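Local coordinates for SxtG (PDB 6U1R), which belongs to the saxitoxin biosynthetic pathway as an amidinotransferase, probably transferring an amidino group through a covalent amidino-cysteine intermediate, at residues N134-F139 with D215-V220; G320-M325 with F366-L371; E145-P150 with K176-P181; F130-P135 with W161-L166. All coordinates share one frame; numbering follows the deposited sequence.

Contact 1: N134-F139 with D215-V220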
loop_
_atom_site.group_PDB
_atom_site.type_symbol
_atom_site.label_atom_id
_atom_site.label_comp_id
_atom_site.label_asym_id
_atom_site.label_seq_id
_atom_site.Cartn_x
_atom_site.Cartn_y
_atom_site.Cartn_z
ATOM N N ASN A 134 3.640 -13.997 13.034
ATOM C CA ASN A 134 4.279 -14.354 11.763
ATOM C C ASN A 134 4.669 -13.106 10.973
ATOM O O ASN A 134 4.048 -12.796 9.951
ATOM C CB ASN A 134 3.342 -15.211 10.910
ATOM C CG ASN A 134 2.940 -16.518 11.575
ATOM O OD1 ASN A 134 3.662 -17.500 11.493
ATOM N ND2 ASN A 134 1.781 -16.543 12.206
ATOM N N PRO A 135 5.716 -12.385 11.396
ATOM C CA PRO A 135 6.190 -11.244 10.589
ATOM C C PRO A 135 6.476 -11.598 9.129
ATOM O O PRO A 135 6.316 -10.743 8.235
ATOM C CB PRO A 135 7.485 -10.806 11.299
ATOM C CG PRO A 135 7.553 -11.547 12.561
ATOM C CD PRO A 135 6.598 -12.688 12.531
ATOM N N ARG A 136 6.916 -12.834 8.870
ATOM C CA ARG A 136 7.285 -13.257 7.523
ATOM C C ARG A 136 6.106 -13.184 6.550
ATOM O O ARG A 136 6.309 -13.059 5.338
ATOM C CB ARG A 136 7.836 -14.693 7.577
ATOM C CG ARG A 136 8.406 -15.256 6.277
ATOM C CD ARG A 136 9.804 -14.755 5.962
ATOM N NE ARG A 136 10.751 -14.990 7.059
ATOM C CZ ARG A 136 12.037 -14.651 7.011
ATOM N NH1 ARG A 136 12.548 -14.129 5.900
ATOM N NH2 ARG A 136 12.824 -14.858 8.055
ATOM N N ASP A 137 4.869 -13.302 7.046
ATOM C CA ASP A 137 3.710 -13.302 6.149
ATOM C C ASP A 137 3.387 -11.916 5.600
ATOM O O ASP A 137 2.788 -11.798 4.525
ATOM C CB ASP A 137 2.460 -13.812 6.881
ATOM C CG ASP A 137 2.590 -15.229 7.390
ATOM O OD1 ASP A 137 3.605 -15.907 7.074
ATOM O OD2 ASP A 137 1.654 -15.672 8.120
ATOM N N VAL A 138 3.754 -10.866 6.328
ATOM C CA VAL A 138 3.137 -9.552 6.192
ATOM C C VAL A 138 4.006 -8.627 5.355
ATOM O O VAL A 138 3.502 -7.701 4.710
ATOM C CB VAL A 138 2.883 -8.956 7.594
ATOM C CG1 VAL A 138 2.288 -7.541 7.508
ATOM C CG2 VAL A 138 1.967 -9.894 8.386
ATOM N N PHE A 139 5.325 -8.866 5.366
ATOM C CA PHE A 139 6.308 -7.979 4.751
ATOM C C PHE A 139 7.350 -8.784 3.990
ATOM O O PHE A 139 7.768 -9.843 4.451
ATOM C CB PHE A 139 7.100 -7.147 5.772
ATOM C CG PHE A 139 6.262 -6.440 6.804
ATOM C CD1 PHE A 139 5.685 -5.224 6.514
ATOM C CD2 PHE A 139 6.073 -6.988 8.059
ATOM C CE1 PHE A 139 4.934 -4.545 7.465
ATOM C CE2 PHE A 139 5.301 -6.317 9.019
ATOM C CZ PHE A 139 4.734 -5.100 8.709
ATOM N N ASP A 215 0.766 -13.043 -0.031
ATOM C CA ASP A 215 1.457 -13.062 1.250
ATOM C C ASP A 215 2.957 -13.124 0.983
ATOM O O ASP A 215 3.415 -13.857 0.094
ATOM C CB ASP A 215 1.064 -14.283 2.086
ATOM C CG ASP A 215 -0.286 -14.140 2.777
ATOM O OD1 ASP A 215 -1.092 -13.281 2.372
ATOM O OD2 ASP A 215 -0.536 -14.910 3.727
ATOM N N ALA A 216 3.730 -12.397 1.786
ATOM C CA ALA A 216 5.164 -12.354 1.538
ATOM C C ALA A 216 5.795 -13.729 1.710
ATOM O O ALA A 216 6.789 -14.051 1.049
ATOM C CB ALA A 216 5.812 -11.333 2.474
ATOM N N ALA A 217 5.225 -14.559 2.573
ATOM C CA ALA A 217 5.821 -15.860 2.846
ATOM C C ALA A 217 5.534 -16.893 1.763
ATOM O O ALA A 217 5.991 -18.040 1.893
ATOM C CB ALA A 217 5.337 -16.374 4.198
ATOM N N ASP A 218 4.822 -16.528 0.689
ATOM C CA ASP A 218 4.786 -17.373 -0.504
ATOM C C ASP A 218 6.019 -17.180 -1.402
ATOM O O ASP A 218 6.052 -17.745 -2.514
ATOM C CB ASP A 218 3.509 -17.112 -1.319
ATOM C CG ASP A 218 2.337 -17.967 -0.858
ATOM O OD1 ASP A 218 2.561 -19.167 -0.570
ATOM O OD2 ASP A 218 1.206 -17.429 -0.771
ATOM N N PHE A 219 7.029 -16.436 -0.927
ATOM C CA PHE A 219 8.263 -16.177 -1.665
ATOM C C PHE A 219 9.488 -16.427 -0.789
ATOM O O PHE A 219 9.456 -16.194 0.425
ATOM C CB PHE A 219 8.301 -14.737 -2.191
ATOM C CG PHE A 219 7.138 -14.397 -3.072
ATOM C CD1 PHE A 219 5.951 -13.937 -2.524
ATOM C CD2 PHE A 219 7.219 -14.561 -4.441
ATOM C CE1 PHE A 219 4.880 -13.642 -3.318
ATOM C CE2 PHE A 219 6.138 -14.247 -5.248
ATOM C CZ PHE A 219 4.966 -13.798 -4.688
ATOM N N VAL A 220 10.563 -16.932 -1.411
ATOM C CA VAL A 220 11.871 -17.036 -0.769
ATOM C C VAL A 220 12.905 -16.390 -1.683
ATOM O O VAL A 220 12.741 -16.356 -2.907
ATOM C CB VAL A 220 12.262 -18.495 -0.438
ATOM C CG1 VAL A 220 11.505 -18.964 0.777
ATOM C CG2 VAL A 220 12.002 -19.417 -1.631
#

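Contact 2: G320-M325 with F366-L371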
loop_
_atom_site.group_PDB
_atom_site.type_symbol
_atom_site.label_atom_id
_atom_site.label_comp_id
_atom_site.label_asym_id
_atom_site.label_seq_id
_atom_site.Cartn_x
_atom_site.Cartn_y
_atom_site.Cartn_z
ATOM N N GLY A 320 9.062 -29.083 9.814
ATOM C CA GLY A 320 10.493 -29.158 10.058
ATOM C C GLY A 320 11.336 -28.396 9.057
ATOM O O GLY A 320 12.487 -28.054 9.369
ATOM N N LEU A 321 10.807 -28.149 7.847
ATOM C CA LEU A 321 11.518 -27.376 6.832
ATOM C C LEU A 321 11.563 -25.875 7.124
ATOM O O LEU A 321 12.336 -25.164 6.473
ATOM C CB LEU A 321 10.887 -27.596 5.444
ATOM C CG LEU A 321 11.312 -28.854 4.680
ATOM C CD1 LEU A 321 10.549 -30.071 5.155
ATOM C CD2 LEU A 321 11.108 -28.640 3.190
ATOM N N ASN A 322 10.770 -25.374 8.080
ATOM C CA ASN A 322 10.673 -23.937 8.334
ATOM C C ASN A 322 11.851 -23.463 9.184
ATOM O O ASN A 322 11.661 -22.792 10.202
ATOM C CB ASN A 322 9.332 -23.649 9.020
ATOM C CG ASN A 322 8.890 -22.208 8.913
ATOM O OD1 ASN A 322 8.675 -21.533 9.935
ATOM N ND2 ASN A 322 8.679 -21.742 7.683
ATOM N N VAL A 323 13.072 -23.780 8.745
ATOM C CA VAL A 323 14.297 -23.448 9.472
ATOM C C VAL A 323 14.698 -21.994 9.250
ATOM O O VAL A 323 14.192 -21.321 8.342
ATOM C CB VAL A 323 15.445 -24.384 9.048
ATOM C CG1 VAL A 323 15.154 -25.826 9.483
ATOM C CG2 VAL A 323 15.677 -24.292 7.531
ATOM N N LEU A 324 15.623 -21.506 10.077
ATOM C CA LEU A 324 16.147 -20.140 9.985
ATOM C C LEU A 324 17.668 -20.225 9.965
ATOM O O LEU A 324 18.264 -20.798 10.880
ATOM C CB LEU A 324 15.681 -19.261 11.156
ATOM C CG LEU A 324 16.266 -17.836 11.193
ATOM C CD1 LEU A 324 15.741 -17.033 10.025
ATOM C CD2 LEU A 324 15.994 -17.111 12.516
ATOM N N MET A 325 18.280 -19.645 8.933
ATOM C CA MET A 325 19.732 -19.595 8.795
ATOM C C MET A 325 20.276 -18.350 9.487
ATOM O O MET A 325 19.823 -17.238 9.205
ATOM C CB MET A 325 20.148 -19.554 7.324
ATOM C CG MET A 325 19.637 -20.698 6.438
ATOM S SD MET A 325 20.098 -22.306 7.020
ATOM C CE MET A 325 21.887 -22.224 6.919
ATOM N N PHE A 366 10.236 -21.221 12.941
ATOM C CA PHE A 366 11.275 -20.194 13.098
ATOM C C PHE A 366 11.287 -19.195 11.936
ATOM O O PHE A 366 11.426 -17.982 12.143
ATOM C CB PHE A 366 12.660 -20.843 13.217
ATOM C CG PHE A 366 12.732 -21.924 14.254
ATOM C CD1 PHE A 366 12.657 -21.616 15.608
ATOM C CD2 PHE A 366 12.854 -23.261 13.871
ATOM C CE1 PHE A 366 12.710 -22.619 16.559
ATOM C CE2 PHE A 366 12.911 -24.252 14.802
ATOM C CZ PHE A 366 12.839 -23.944 16.148
ATOM N N HIS A 367 11.217 -19.689 10.698
ATOM C CA HIS A 367 11.250 -18.778 9.561
ATOM C C HIS A 367 10.004 -17.891 9.531
ATOM O O HIS A 367 10.106 -16.687 9.280
ATOM C CB HIS A 367 11.425 -19.579 8.266
ATOM C CG HIS A 367 11.699 -18.744 7.048
ATOM N ND1 HIS A 367 10.726 -18.450 6.116
ATOM C CD2 HIS A 367 12.840 -18.174 6.589
ATOM C CE1 HIS A 367 11.250 -17.731 5.141
ATOM N NE2 HIS A 367 12.532 -17.544 5.402
ATOM N N CYS A 368 8.826 -18.460 9.812
ATOM C CA CYS A 368 7.585 -17.680 9.847
ATOM C C CYS A 368 7.628 -16.602 10.922
ATOM O O CYS A 368 7.054 -15.522 10.751
ATOM C CB CYS A 368 6.391 -18.582 10.137
ATOM S SG CYS A 368 6.049 -19.741 8.838
ATOM N N ALA A 369 8.235 -16.925 12.066
ATOM C CA ALA A 369 8.244 -16.096 13.254
ATOM C C ALA A 369 9.237 -14.951 13.169
ATOM O O ALA A 369 9.315 -14.169 14.124
ATOM C CB ALA A 369 8.562 -16.959 14.484
ATOM N N THR A 370 9.961 -14.804 12.056
ATOM C CA THR A 370 11.000 -13.789 11.951
ATOM C C THR A 370 10.889 -12.987 10.664
ATOM O O THR A 370 10.358 -13.451 9.651
ATOM C CB THR A 370 12.405 -14.423 12.016
ATOM O OG1 THR A 370 12.516 -15.456 11.025
ATOM C CG2 THR A 370 12.677 -14.961 13.419
ATOM N N LEU A 371 11.402 -11.761 10.711
ATOM C CA LEU A 371 11.676 -10.980 9.513
ATOM C C LEU A 371 13.131 -10.537 9.607
ATOM O O LEU A 371 13.479 -9.729 10.477
ATOM C CB LEU A 371 10.734 -9.773 9.385
ATOM C CG LEU A 371 10.805 -9.051 8.033
ATOM C CD1 LEU A 371 10.190 -9.918 6.921
ATOM C CD2 LEU A 371 10.132 -7.693 8.057
#

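Contact 3: E145-P150 with K176-P181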
loop_
_atom_site.group_PDB
_atom_site.type_symbol
_atom_site.label_atom_id
_atom_site.label_comp_id
_atom_site.label_asym_id
_atom_site.label_seq_id
_atom_site.Cartn_x
_atom_site.Cartn_y
_atom_site.Cartn_z
ATOM N N GLU A 145 14.629 -2.233 1.132
ATOM C CA GLU A 145 13.210 -1.899 1.058
ATOM C C GLU A 145 12.365 -2.907 1.826
ATOM O O GLU A 145 12.545 -4.126 1.663
ATOM C CB GLU A 145 12.754 -1.864 -0.401
ATOM C CG GLU A 145 11.289 -1.503 -0.598
ATOM C CD GLU A 145 10.862 -1.523 -2.052
ATOM O OE1 GLU A 145 11.586 -2.104 -2.886
ATOM O OE2 GLU A 145 9.794 -0.961 -2.370
ATOM N N ILE A 146 11.422 -2.395 2.628
ATOM C CA ILE A 146 10.363 -3.206 3.239
ATOM C C ILE A 146 9.059 -2.962 2.465
ATOM O O ILE A 146 8.648 -1.811 2.273
ATOM C CB ILE A 146 10.215 -2.885 4.737
ATOM C CG1 ILE A 146 11.536 -3.212 5.449
ATOM C CG2 ILE A 146 9.060 -3.674 5.356
ATOM C CD1 ILE A 146 11.556 -2.973 6.897
ATOM N N ILE A 147 8.435 -4.038 1.971
ATOM C CA ILE A 147 7.197 -3.975 1.188
ATOM C C ILE A 147 6.067 -4.597 1.999
ATOM O O ILE A 147 6.156 -5.764 2.414
ATOM C CB ILE A 147 7.343 -4.710 -0.161
ATOM C CG1 ILE A 147 8.546 -4.182 -0.945
ATOM C CG2 ILE A 147 6.058 -4.570 -0.992
ATOM C CD1 ILE A 147 8.901 -5.020 -2.161
ATOM N N GLU A 148 4.981 -3.839 2.191
ATOM C CA GLU A 148 3.795 -4.376 2.852
ATOM C C GLU A 148 2.939 -5.120 1.834
ATOM O O GLU A 148 2.505 -4.543 0.823
ATOM C CB GLU A 148 2.993 -3.269 3.540
ATOM C CG GLU A 148 3.857 -2.414 4.494
ATOM C CD GLU A 148 3.075 -1.612 5.524
ATOM O OE1 GLU A 148 1.821 -1.653 5.516
ATOM O OE2 GLU A 148 3.732 -0.927 6.349
ATOM N N ALA A 149 2.694 -6.392 2.118
ATOM C CA ALA A 149 1.980 -7.281 1.219
ATOM C C ALA A 149 0.492 -6.934 1.136
ATOM O O ALA A 149 -0.129 -6.549 2.136
ATOM C CB ALA A 149 2.127 -8.717 1.688
ATOM N N PRO A 150 -0.117 -7.118 -0.041
ATOM C CA PRO A 150 -1.576 -6.963 -0.161
ATOM C C PRO A 150 -2.273 -8.271 0.171
ATOM O O PRO A 150 -2.499 -9.090 -0.721
ATOM C CB PRO A 150 -1.759 -6.573 -1.631
ATOM C CG PRO A 150 -0.624 -7.317 -2.346
ATOM C CD PRO A 150 0.514 -7.439 -1.335
ATOM N N LYS A 176 13.911 2.118 2.538
ATOM C CA LYS A 176 12.764 2.298 1.667
ATOM C C LYS A 176 11.591 1.483 2.202
ATOM O O LYS A 176 11.774 0.456 2.860
ATOM C CB LYS A 176 13.118 1.908 0.237
ATOM C CG LYS A 176 14.176 2.835 -0.334
ATOM C CD LYS A 176 14.614 2.453 -1.743
ATOM C CE LYS A 176 15.595 3.489 -2.296
ATOM N NZ LYS A 176 15.533 3.580 -3.787
ATOM N N TRP A 177 10.386 1.983 1.962
ATOM C CA TRP A 177 9.200 1.471 2.645
ATOM C C TRP A 177 8.011 1.728 1.732
ATOM O O TRP A 177 7.620 2.878 1.512
ATOM C CB TRP A 177 9.043 2.144 4.008
ATOM C CG TRP A 177 7.841 1.769 4.817
ATOM C CD1 TRP A 177 7.107 0.620 4.736
ATOM C CD2 TRP A 177 7.239 2.560 5.845
ATOM N NE1 TRP A 177 6.076 0.658 5.645
ATOM C CE2 TRP A 177 6.135 1.842 6.333
ATOM C CE3 TRP A 177 7.516 3.821 6.383
ATOM C CZ2 TRP A 177 5.313 2.336 7.345
ATOM C CZ3 TRP A 177 6.696 4.316 7.369
ATOM C CH2 TRP A 177 5.610 3.575 7.852
ATOM N N THR A 178 7.437 0.658 1.195
ATOM C CA THR A 178 6.410 0.783 0.184
ATOM C C THR A 178 5.306 -0.209 0.514
ATOM O O THR A 178 5.497 -1.138 1.306
ATOM C CB THR A 178 6.964 0.532 -1.234
ATOM O OG1 THR A 178 7.372 -0.825 -1.372
ATOM C CG2 THR A 178 8.177 1.367 -1.515
ATOM N N ALA A 179 4.135 0.010 -0.073
ATOM C CA ALA A 179 3.017 -0.906 0.081
ATOM C C ALA A 179 2.452 -1.252 -1.289
ATOM O O ALA A 179 2.383 -0.396 -2.178
ATOM C CB ALA A 179 1.915 -0.301 0.948
ATOM N N ALA A 180 2.060 -2.499 -1.464
ATOM C CA ALA A 180 1.197 -2.817 -2.585
ATOM C C ALA A 180 -0.154 -2.152 -2.322
ATOM O O ALA A 180 -0.532 -1.966 -1.161
ATOM C CB ALA A 180 1.014 -4.320 -2.731
ATOM N N PRO A 181 -0.894 -1.776 -3.361
ATOM C CA PRO A 181 -2.226 -1.199 -3.122
ATOM C C PRO A 181 -3.066 -2.115 -2.239
ATOM O O PRO A 181 -3.089 -3.339 -2.413
ATOM C CB PRO A 181 -2.807 -1.044 -4.536
ATOM C CG PRO A 181 -1.552 -0.912 -5.439
ATOM C CD PRO A 181 -0.562 -1.837 -4.803
HETATM O O HOH W 1 -0.459 -3.536 1.002
#

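Contact 4: F130-P135 with W161-L166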
loop_
_atom_site.group_PDB
_atom_site.type_symbol
_atom_site.label_atom_id
_atom_site.label_comp_id
_atom_site.label_asym_id
_atom_site.label_seq_id
_atom_site.Cartn_x
_atom_site.Cartn_y
_atom_site.Cartn_z
ATOM N N PHE A 130 -5.969 -11.189 13.650
ATOM C CA PHE A 130 -5.330 -12.483 13.873
ATOM C C PHE A 130 -4.317 -12.297 14.991
ATOM O O PHE A 130 -4.699 -12.326 16.179
ATOM C CB PHE A 130 -4.738 -13.010 12.545
ATOM C CG PHE A 130 -3.946 -14.320 12.660
ATOM C CD1 PHE A 130 -4.390 -15.363 13.459
ATOM C CD2 PHE A 130 -2.764 -14.501 11.935
ATOM C CE1 PHE A 130 -3.671 -16.558 13.559
ATOM C CE2 PHE A 130 -2.036 -15.717 12.014
ATOM C CZ PHE A 130 -2.489 -16.735 12.827
ATOM N N CYS A 131 -3.049 -12.019 14.691
ATOM C CA CYS A 131 -1.992 -11.893 15.699
ATOM C C CYS A 131 -0.724 -11.407 14.995
ATOM O O CYS A 131 -0.691 -11.231 13.769
ATOM C CB CYS A 131 -1.757 -13.223 16.440
ATOM S SG CYS A 131 -1.007 -14.547 15.479
ATOM N N ALA A 132 0.335 -11.203 15.776
ATOM C CA ALA A 132 1.621 -10.782 15.227
ATOM C C ALA A 132 2.686 -11.862 15.410
ATOM O O ALA A 132 3.867 -11.564 15.596
ATOM C CB ALA A 132 2.074 -9.465 15.857
ATOM N N ALA A 133 2.287 -13.129 15.303
ATOM C CA ALA A 133 3.213 -14.242 15.453
ATOM C C ALA A 133 4.070 -14.466 14.208
ATOM O O ALA A 133 5.161 -15.040 14.319
ATOM C CB ALA A 133 2.439 -15.524 15.796
ATOM N N ASN A 134 3.640 -13.997 13.034
ATOM C CA ASN A 134 4.279 -14.354 11.763
ATOM C C ASN A 134 4.669 -13.106 10.973
ATOM O O ASN A 134 4.048 -12.796 9.951
ATOM C CB ASN A 134 3.342 -15.211 10.910
ATOM C CG ASN A 134 2.940 -16.518 11.575
ATOM O OD1 ASN A 134 3.662 -17.500 11.493
ATOM N ND2 ASN A 134 1.781 -16.543 12.206
ATOM N N PRO A 135 5.716 -12.385 11.396
ATOM C CA PRO A 135 6.190 -11.244 10.589
ATOM C C PRO A 135 6.476 -11.598 9.129
ATOM O O PRO A 135 6.316 -10.743 8.235
ATOM C CB PRO A 135 7.485 -10.806 11.299
ATOM C CG PRO A 135 7.553 -11.547 12.561
ATOM C CD PRO A 135 6.598 -12.688 12.531
ATOM N N TRP A 161 0.064 -3.121 11.784
ATOM C CA TRP A 161 0.031 -2.055 12.785
ATOM C C TRP A 161 1.014 -2.302 13.928
ATOM O O TRP A 161 1.676 -1.364 14.396
ATOM C CB TRP A 161 -1.396 -1.898 13.308
ATOM C CG TRP A 161 -2.240 -1.009 12.421
ATOM C CD1 TRP A 161 -2.008 -0.680 11.097
ATOM C CD2 TRP A 161 -3.422 -0.305 12.804
ATOM N NE1 TRP A 161 -2.984 0.180 10.651
ATOM C CE2 TRP A 161 -3.861 0.427 11.677
ATOM C CE3 TRP A 161 -4.149 -0.217 13.995
ATOM C CZ2 TRP A 161 -4.998 1.232 11.709
ATOM C CZ3 TRP A 161 -5.278 0.583 14.027
ATOM C CH2 TRP A 161 -5.691 1.298 12.892
ATOM N N ALA A 162 1.148 -3.546 14.385
ATOM C CA ALA A 162 2.056 -3.799 15.510
ATOM C C ALA A 162 3.502 -3.456 15.177
ATOM O O ALA A 162 4.299 -3.208 16.099
ATOM C CB ALA A 162 1.968 -5.258 15.956
ATOM N N TYR A 163 3.841 -3.386 13.891
ATOM C CA TYR A 163 5.196 -3.152 13.415
ATOM C C TYR A 163 5.498 -1.702 13.052
ATOM O O TYR A 163 6.624 -1.409 12.655
ATOM C CB TYR A 163 5.460 -4.017 12.186
ATOM C CG TYR A 163 5.207 -5.487 12.409
ATOM C CD1 TYR A 163 3.937 -6.022 12.273
ATOM C CD2 TYR A 163 6.247 -6.346 12.752
ATOM C CE1 TYR A 163 3.697 -7.361 12.484
ATOM C CE2 TYR A 163 6.022 -7.674 12.947
ATOM C CZ TYR A 163 4.745 -8.183 12.820
ATOM O OH TYR A 163 4.545 -9.511 13.023
ATOM N N ARG A 164 4.524 -0.797 13.125
ATOM C CA ARG A 164 4.739 0.532 12.561
ATOM C C ARG A 164 5.764 1.349 13.352
ATOM O O ARG A 164 6.457 2.191 12.765
ATOM C CB ARG A 164 3.405 1.278 12.463
ATOM C CG ARG A 164 2.560 0.865 11.241
ATOM C CD ARG A 164 3.296 1.074 9.894
ATOM N NE ARG A 164 2.563 0.520 8.736
ATOM C CZ ARG A 164 1.484 1.097 8.234
ATOM N NH1 ARG A 164 1.016 2.195 8.800
ATOM N NH2 ARG A 164 0.869 0.592 7.186
ATOM N N ASP A 165 5.884 1.139 14.662
ATOM C CA ASP A 165 6.967 1.789 15.401
ATOM C C ASP A 165 8.325 1.436 14.798
ATOM O O ASP A 165 9.179 2.309 14.601
ATOM C CB ASP A 165 6.938 1.375 16.874
ATOM C CG ASP A 165 5.831 2.043 17.661
ATOM O OD1 ASP A 165 5.389 3.142 17.275
ATOM O OD2 ASP A 165 5.417 1.467 18.688
ATOM N N LEU A 166 8.550 0.145 14.540
ATOM C CA LEU A 166 9.812 -0.295 13.961
ATOM C C LEU A 166 9.989 0.236 12.541
ATOM O O LEU A 166 11.073 0.711 12.176
ATOM C CB LEU A 166 9.873 -1.825 13.986
ATOM C CG LEU A 166 10.202 -2.431 15.354
ATOM C CD1 LEU A 166 9.826 -3.902 15.381
ATOM C CD2 LEU A 166 11.689 -2.217 15.703
#

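Contact 1: N134-F139 with D215-V220
Asp215, Ala216 and Ala217 lie against Arg136, Asp137 and Phe139, a short turn of chain meeting a weak helical turn. Asp215 contributes little of its own across the interface: its CB rests 3.9 Å from Asp137 O, while its carboxylate turns elsewhere, OD2 bonding to His264 NE2. The polar link comes one residue later. Ala216 N donates to Asp137 O at 3.0 Å, with a somewhat bent N-H...O angle of 149° and the donor well above the carbonyl plane. The CB of the same residue presses close to the backbone of the other segment, 3.2 Å from Phe139 O. Ala217 follows, and its methyl touches two side chains: CB sits 3.4 Å from Asp137 OD1 and 3.9 Å from Arg136 CG. Ala216 and Ala217 open the 3-10 turn, which Asp218 completes before strand 219-222. Small side chains thus let the two backbones come within 4.7 Å, measured from Asp137 CA to Ala217 CA. The polar ends are held from outside, Asp137 by a salt bridge to Arg156 and Arg136 by one to Asp372. With Asp215 and His264 both predicted to be catalytic, this buried junction fits the central active site of the amidinotransferase alpha/beta propeller.

Contact 2: G320-M325 with F366-L371
Asn322 grips the turn that carries Cys368 with both its backbone and its side chain. Two hydrogen bonds cross here. His367 N donates to Asn322 O at 3.2 Å, and Cys368 N donates to Asn322 OD1 at 3.1 Å, nearly straight at 167° and with the donor tilted only 20° from the amide's carbonyl plane. Asn322 is the centre of an inverse gamma turn, and with CG anti to the backbone N (chi1 -160°) the amide extends over the start of the 366-371 segment. Its other end is fixed too, since ND2 bonds to Asp266 O.

Among the packing contacts, the Asn322 amide and the His367 ring cross at about a right angle, ND2 lying 3.5 Å from His367 CB. Asp266 and Glu33 hold the two ring nitrogens of that histidine. The amide also lies beside the sulphur of Cys368, predicted to form the amidino-cysteine intermediate, with ND2 3.5 Å from SG. Apolar contact is sparser: Leu324 CB meets Phe366 CB at 4.0 Å. Leu324 and Thr370 reach tip to tip, a methyl against a hydroxyl, CD1 to OG1 at 3.7 Å. Leu324, Phe366 and Thr370 all meet Phe96 of helix 83-102, Phe366 also touches strand 330-334, and His367 touches strand 269-273.

Contact 3: E145-P150 with K176-P181
Strands 145-148 and 176-179 run parallel, their axes 4.5 Å apart and 16° askew, with Glu145 beside Lys176 and Glu148 beside Ala179. Hydrogen bonds alternate along the ladder, from Ile146 N to Lys176 O at one end to Ala180 N and Glu148 O at the other. Side chains extend it on both faces. On the face of Glu145, Ile147 and Thr178, Thr178 OG1 donates to Glu145 OE2 at 2.6 Å, meeting it on the anti side; His245 NE2 grips the same oxygen, so two donors fix it. The glutamate gets there by extending beyond CG, which lies anti to the backbone N (chi1 -179°). On the other face Trp177 NE1 donates to Glu148 OE2 at 2.9 Å. The oxygen sits at the indole edge, practically in the ring plane, although the carboxylate is turned 39° from it; its OE1 makes a salt bridge to Arg164. Beyond the strands Ala180 CB packs tightly on Pro150 CG, 3.4 Å away. Trp241 of the second subunit bonds through NE1 to Trp177 O. With helix 164-172 joining them in the chain, the strands form a beta-alpha-beta crossover, as is found in the alpha/beta propeller of amidinotransferases.

Contact 4: F130-P135 with W161-L166
The hydroxyl of Tyr163 is the polar atom on which the contact converges, with Ala132 and Pro135 closing round it. Ala132 O and Pro135 CA each lie 3.4 Å from Tyr163 OH, and the ring of Pro135 adds its CB at 3.6 Å from the same oxygen. Pro135 and Tyr163 cross at about a right angle, and the proline meets the hydroxyl end of the phenol, its CB reaching Tyr163 CE2 at 3.8 Å. Ala132 comes to the ring obliquely, its CB 4.2 Å from Tyr163 CZ, and touches the neighbouring methyl as well, CB to CB of Ala162 at 4.2 Å. The first torsion sets CG of Tyr163 anti to the carbonyl carbon (chi1 -55°), the start of the phenol's course toward the loop.

Within the loop itself Ala133 N donates to Cys131 SG at 3.6 Å, a bond that ties one residue of the loop to another. Farther along, Asn134 ND2 bonds to Phe362 O, and the asparagine packs against Cys368. Tyr163 also makes an edge-to-face contact with the Phe139 ring and touches Ile41 of strand 37-42. Past it, Arg164 NH1 bonds to Lys182 O of the second subunit. Most of the contact is thus carbon packed round one phenol, which implies that close fit probably does much of the holding between the loop before helix 135-138 and the approach of helix 164-172.

In the fold
All four contacts are buried, but their depth differs: the centre of contact 1 lies about 4 Å from that of the chain, the centre of contact 2 about 8 Å, and those of contacts 4 and 3 about 13 and 16 Å. The inner pair hold Asp215 and Cys368, two of the three predicted catalytic residues, and join mostly irregular chain through a few bonds; Arg136 ties one to the other at His367 O and Thr370 OG1. Contact 3 is instead a regular strand ladder, and contact 4, sharing chain with contact 1, is largely apolar. Arg164 links these outer two through Glu148, and both reach the second subunit, unlike the inner pair. Phe139 of contact 1 packs on both contact 3 and contact 4.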